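Local coordinates for polyhedrin (PDB 5A9A), which forms the crystalline matrix of cypovirus polyhedra, the occlusion bodies that embed virus particles, and binds UTP, at the interface of chains A and B. Residues are numbered along the deposited sequence; one frame, centred on the assembly and turned at random. Chains: chain A/B, Polyhedrin.

Contact 1: the interface of chains A and B. Residues chain A 129, 137-139; chain B 26, 29, 31-33.
The side chain of A:Arg138 reaches across to chain B and meets the backbone end-on. Its CG stands anti to its own carbonyl carbon (chi1 -79°), and the chain bends at chi2 (83°). This turns the guanidinium toward B:Gly26, the first residue of the short 3-10 helix 26-28. There NH1 and NH2 of A:Arg138 both donate to the carbonyl oxygen O of B:Gly26, each at 3.1 Å. NH2 lies on a lone pair of that oxygen, while NH1 sits above the carbonyl plane. NH1 also donates to A:Ala137 O at 2.9 Å, almost exactly in the guanidinium plane. This bond within chain A probably helps hold the guanidinium in its rotation. B:Val29 crosses the arginine at about a right angle, with CG2 3.4 Å from NH2. The methyl of B:Ala32 lies near NH1. On the backbone, A:Arg138 and B:Ala32 form an antiparallel beta bridge. B:Ile33 N donates to A:Ala137 O at 3.0 Å, so that oxygen accepts two bonds. A:Ala139 N donates to B:Asp31 O, nearly along the C=O axis. B:Ile33 CG1 lies 3.7 Å from A:Ala137 CB, and its CG2 meets A:Leu129 CD2 at 3.8 Å as the two side chains cross obliquely. A:Ala137 to A:Ala139 form a loop just after the 3-10 helix 134-136, and A:Leu129 lies in the loop before it. B:Val29 to B:Ile33 lie between the 3-10 helix 26-28 and strand 34-41.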
# COMPACT_ATOMS: atom_id res chain seq x y z
N LEU A 129 -4.53 -16.00 -6.58
CA LEU A 129 -3.40 -16.89 -6.78
C LEU A 129 -3.46 -17.43 -8.21
O LEU A 129 -4.53 -17.46 -8.82
CB LEU A 129 -3.44 -18.05 -5.79
CG LEU A 129 -3.33 -17.70 -4.30
CD1 LEU A 129 -3.79 -18.87 -3.44
CD2 LEU A 129 -1.91 -17.29 -3.93
N ALA A 137 1.49 -22.37 -6.29
CA ALA A 137 1.41 -21.03 -6.84
C ALA A 137 2.77 -20.34 -6.79
O ALA A 137 3.60 -20.66 -5.95
CB ALA A 137 0.37 -20.21 -6.09
N ARG A 138 2.98 -19.41 -7.71
CA ARG A 138 4.23 -18.65 -7.77
C ARG A 138 3.92 -17.17 -7.98
O ARG A 138 2.76 -16.78 -8.10
CB ARG A 138 5.13 -19.16 -8.90
CG ARG A 138 5.90 -20.44 -8.57
CD ARG A 138 5.07 -21.69 -8.80
NE ARG A 138 5.86 -22.91 -8.56
CZ ARG A 138 6.00 -23.48 -7.37
NH1 ARG A 138 5.42 -22.96 -6.29
NH2 ARG A 138 6.73 -24.58 -7.25
N ALA A 139 4.96 -16.35 -8.02
CA ALA A 139 4.80 -14.93 -8.32
C ALA A 139 3.97 -14.78 -9.59
O ALA A 139 2.99 -14.03 -9.62
CB ALA A 139 6.15 -14.27 -8.49
N GLY B 26 6.72 -27.84 -3.29
CA GLY B 26 6.34 -26.75 -4.17
C GLY B 26 6.57 -25.38 -3.55
O GLY B 26 7.08 -24.48 -4.21
N VAL B 29 10.34 -23.68 -3.76
CA VAL B 29 10.95 -23.12 -4.96
C VAL B 29 11.02 -21.61 -4.79
O VAL B 29 10.08 -20.99 -4.29
CB VAL B 29 10.12 -23.45 -6.22
CG1 VAL B 29 10.73 -22.77 -7.44
CG2 VAL B 29 10.04 -24.95 -6.42
N ASP B 31 10.56 -17.85 -5.31
CA ASP B 31 9.41 -17.15 -5.88
C ASP B 31 8.12 -17.96 -5.81
O ASP B 31 7.12 -17.62 -6.46
CB ASP B 31 9.69 -16.70 -7.32
CG ASP B 31 10.25 -15.29 -7.39
OD1 ASP B 31 10.65 -14.76 -6.33
OD2 ASP B 31 10.30 -14.70 -8.49
N ALA B 32 8.13 -19.03 -5.02
CA ALA B 32 6.89 -19.71 -4.67
C ALA B 32 6.10 -18.79 -3.75
O ALA B 32 6.68 -17.95 -3.06
CB ALA B 32 7.17 -21.03 -4.00
N ILE B 33 4.78 -18.95 -3.73
CA ILE B 33 3.93 -18.10 -2.90
C ILE B 33 3.99 -18.50 -1.43
O ILE B 33 4.06 -19.68 -1.09
CB ILE B 33 2.46 -18.16 -3.38
CG1 ILE B 33 2.29 -17.36 -4.67
CG2 ILE B 33 1.52 -17.63 -2.30
CD1 ILE B 33 2.54 -15.87 -4.51

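Contact 2: the interface of chains A and B. Residues chain A 184, 186-188, 191, 195; chain B 188, 191-192, 195.
A:Ile191 and B:Ile191 carry CG1 anti to the backbone N (chi1 -170°) and extend CD1 straight outward (chi2 173°). In this extended form the two side chains meet tip to tip. Their CD1 methyls are 3.4 Å apart, closer than methyls normally pack. CG2 of B:Ile191 is flanked by both its backbone N and carbonyl carbon, and lies 3.9 Å from A:Tyr186 CB. A:Tyr186 has CG anti to its carbonyl carbon (chi1 -70°). Its ring presents one face to B:Gly192, whose CA sits 3.7 Å from the ring centroid in a CH-pi contact, displaced from the ring centre. The CD1 tip of B:Ile195 approaches A:Tyr186 CE1 at 3.9 Å. A:Ile195 and B:Ile195 cross at about a right angle through their CD1 ends. The tyrosine backbone is held in chain A by A:Tyr186 N donating to A:Asn184 OD1 at 3.0 Å. The donor stands above the side-chain carbonyl plane. A:Ser187 OG donates to A:Asn184 O at 2.7 Å and probably helps steady the same loop. Polar groups of the two chains are joined through water at one end of the patch. B:Ser188 OG contacts two waters, each at 2.8 Å. One water reaches A:Tyr186 O, and the other reaches N and OG of A:Ser188. The site packs helix 191-197 of chain B against the same helix of chain A and the loop that carries A:Tyr186, and probably helps hold polyhedrin subunits together.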
# COMPACT_ATOMS: atom_id res chain seq x y z
N ASN A 184 21.82 -0.77 -14.49
CA ASN A 184 20.82 -1.28 -13.56
C ASN A 184 20.74 -0.41 -12.33
O ASN A 184 21.66 -0.40 -11.51
CB ASN A 184 21.17 -2.71 -13.16
CG ASN A 184 20.12 -3.33 -12.26
OD1 ASN A 184 19.04 -2.78 -12.08
ND2 ASN A 184 20.44 -4.49 -11.70
N TYR A 186 19.05 -0.83 -9.85
CA TYR A 186 18.93 -1.65 -8.65
C TYR A 186 20.31 -2.01 -8.14
O TYR A 186 20.46 -2.84 -7.24
CB TYR A 186 18.07 -2.88 -8.93
CG TYR A 186 16.63 -2.49 -9.12
CD1 TYR A 186 15.83 -2.20 -8.02
CD2 TYR A 186 16.08 -2.36 -10.39
CE1 TYR A 186 14.52 -1.82 -8.18
CE2 TYR A 186 14.77 -1.98 -10.56
CZ TYR A 186 13.99 -1.71 -9.45
OH TYR A 186 12.68 -1.32 -9.61
N SER A 187 21.32 -1.38 -8.73
CA SER A 187 22.67 -1.40 -8.20
C SER A 187 22.72 -0.56 -6.93
O SER A 187 21.82 0.23 -6.67
CB SER A 187 23.65 -0.84 -9.24
OG SER A 187 23.72 -1.68 -10.38
N SER A 188 23.78 -0.73 -6.15
CA SER A 188 23.90 -0.06 -4.86
C SER A 188 23.96 1.47 -4.98
O SER A 188 23.60 2.18 -4.05
CB SER A 188 25.14 -0.56 -4.11
OG SER A 188 25.08 -1.97 -3.93
N ILE A 191 19.79 2.38 -6.07
CA ILE A 191 18.61 1.65 -5.64
C ILE A 191 17.82 2.36 -4.54
O ILE A 191 16.59 2.31 -4.53
CB ILE A 191 18.96 0.20 -5.21
CG1 ILE A 191 17.68 -0.61 -5.01
CG2 ILE A 191 19.82 0.21 -3.96
CD1 ILE A 191 17.93 -2.08 -4.76
N ILE A 195 13.76 2.96 -4.83
CA ILE A 195 12.81 2.47 -3.84
C ILE A 195 11.99 3.61 -3.23
O ILE A 195 10.77 3.50 -3.12
CB ILE A 195 13.53 1.71 -2.71
CG1 ILE A 195 14.10 0.39 -3.24
CG2 ILE A 195 12.57 1.45 -1.55
CD1 ILE A 195 15.11 -0.26 -2.32
N SER B 188 22.67 -7.48 -5.86
CA SER B 188 22.39 -6.66 -7.04
C SER B 188 21.86 -7.47 -8.22
O SER B 188 21.16 -6.93 -9.08
CB SER B 188 23.64 -5.89 -7.45
OG SER B 188 24.12 -5.08 -6.39
N ILE B 191 17.79 -8.43 -6.83
CA ILE B 191 16.95 -7.60 -5.98
C ILE B 191 15.84 -6.87 -6.74
O ILE B 191 14.73 -6.72 -6.23
CB ILE B 191 17.79 -6.59 -5.16
CG1 ILE B 191 16.92 -5.92 -4.10
CG2 ILE B 191 18.46 -5.57 -6.07
CD1 ILE B 191 17.70 -5.05 -3.14
N GLY B 192 16.13 -6.43 -7.96
CA GLY B 192 15.12 -5.79 -8.79
C GLY B 192 13.88 -6.66 -8.91
O GLY B 192 12.75 -6.20 -8.75
N ILE B 195 11.92 -7.00 -5.51
CA ILE B 195 11.15 -5.80 -5.21
C ILE B 195 9.89 -5.70 -6.07
O ILE B 195 8.80 -5.44 -5.56
CB ILE B 195 11.99 -4.53 -5.40
CG1 ILE B 195 13.07 -4.45 -4.32
CG2 ILE B 195 11.10 -3.29 -5.34
CD1 ILE B 195 14.16 -3.44 -4.61
O HOH W 1 25.80 -2.90 -6.93
O HOH W 2 22.07 -3.63 -5.20

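Contact 1 and contact 2 lie about 22 Å apart, measured between the centres of their C-alpha atoms. They share no residues or secondary-structure elements. Contact 1 joins different segments of the two chains, mainly through backbone and arginine bonds. Contact 2 brings the same region of both copies together, mostly by apolar packing and water. The whole interface is not an exact two-fold, so equivalent residues play unequal parts. Two separated patches of different character may together limit rocking of one subunit on the other. The deposited assembly is a trimer, and such contacts plausibly contribute to building the polyhedra.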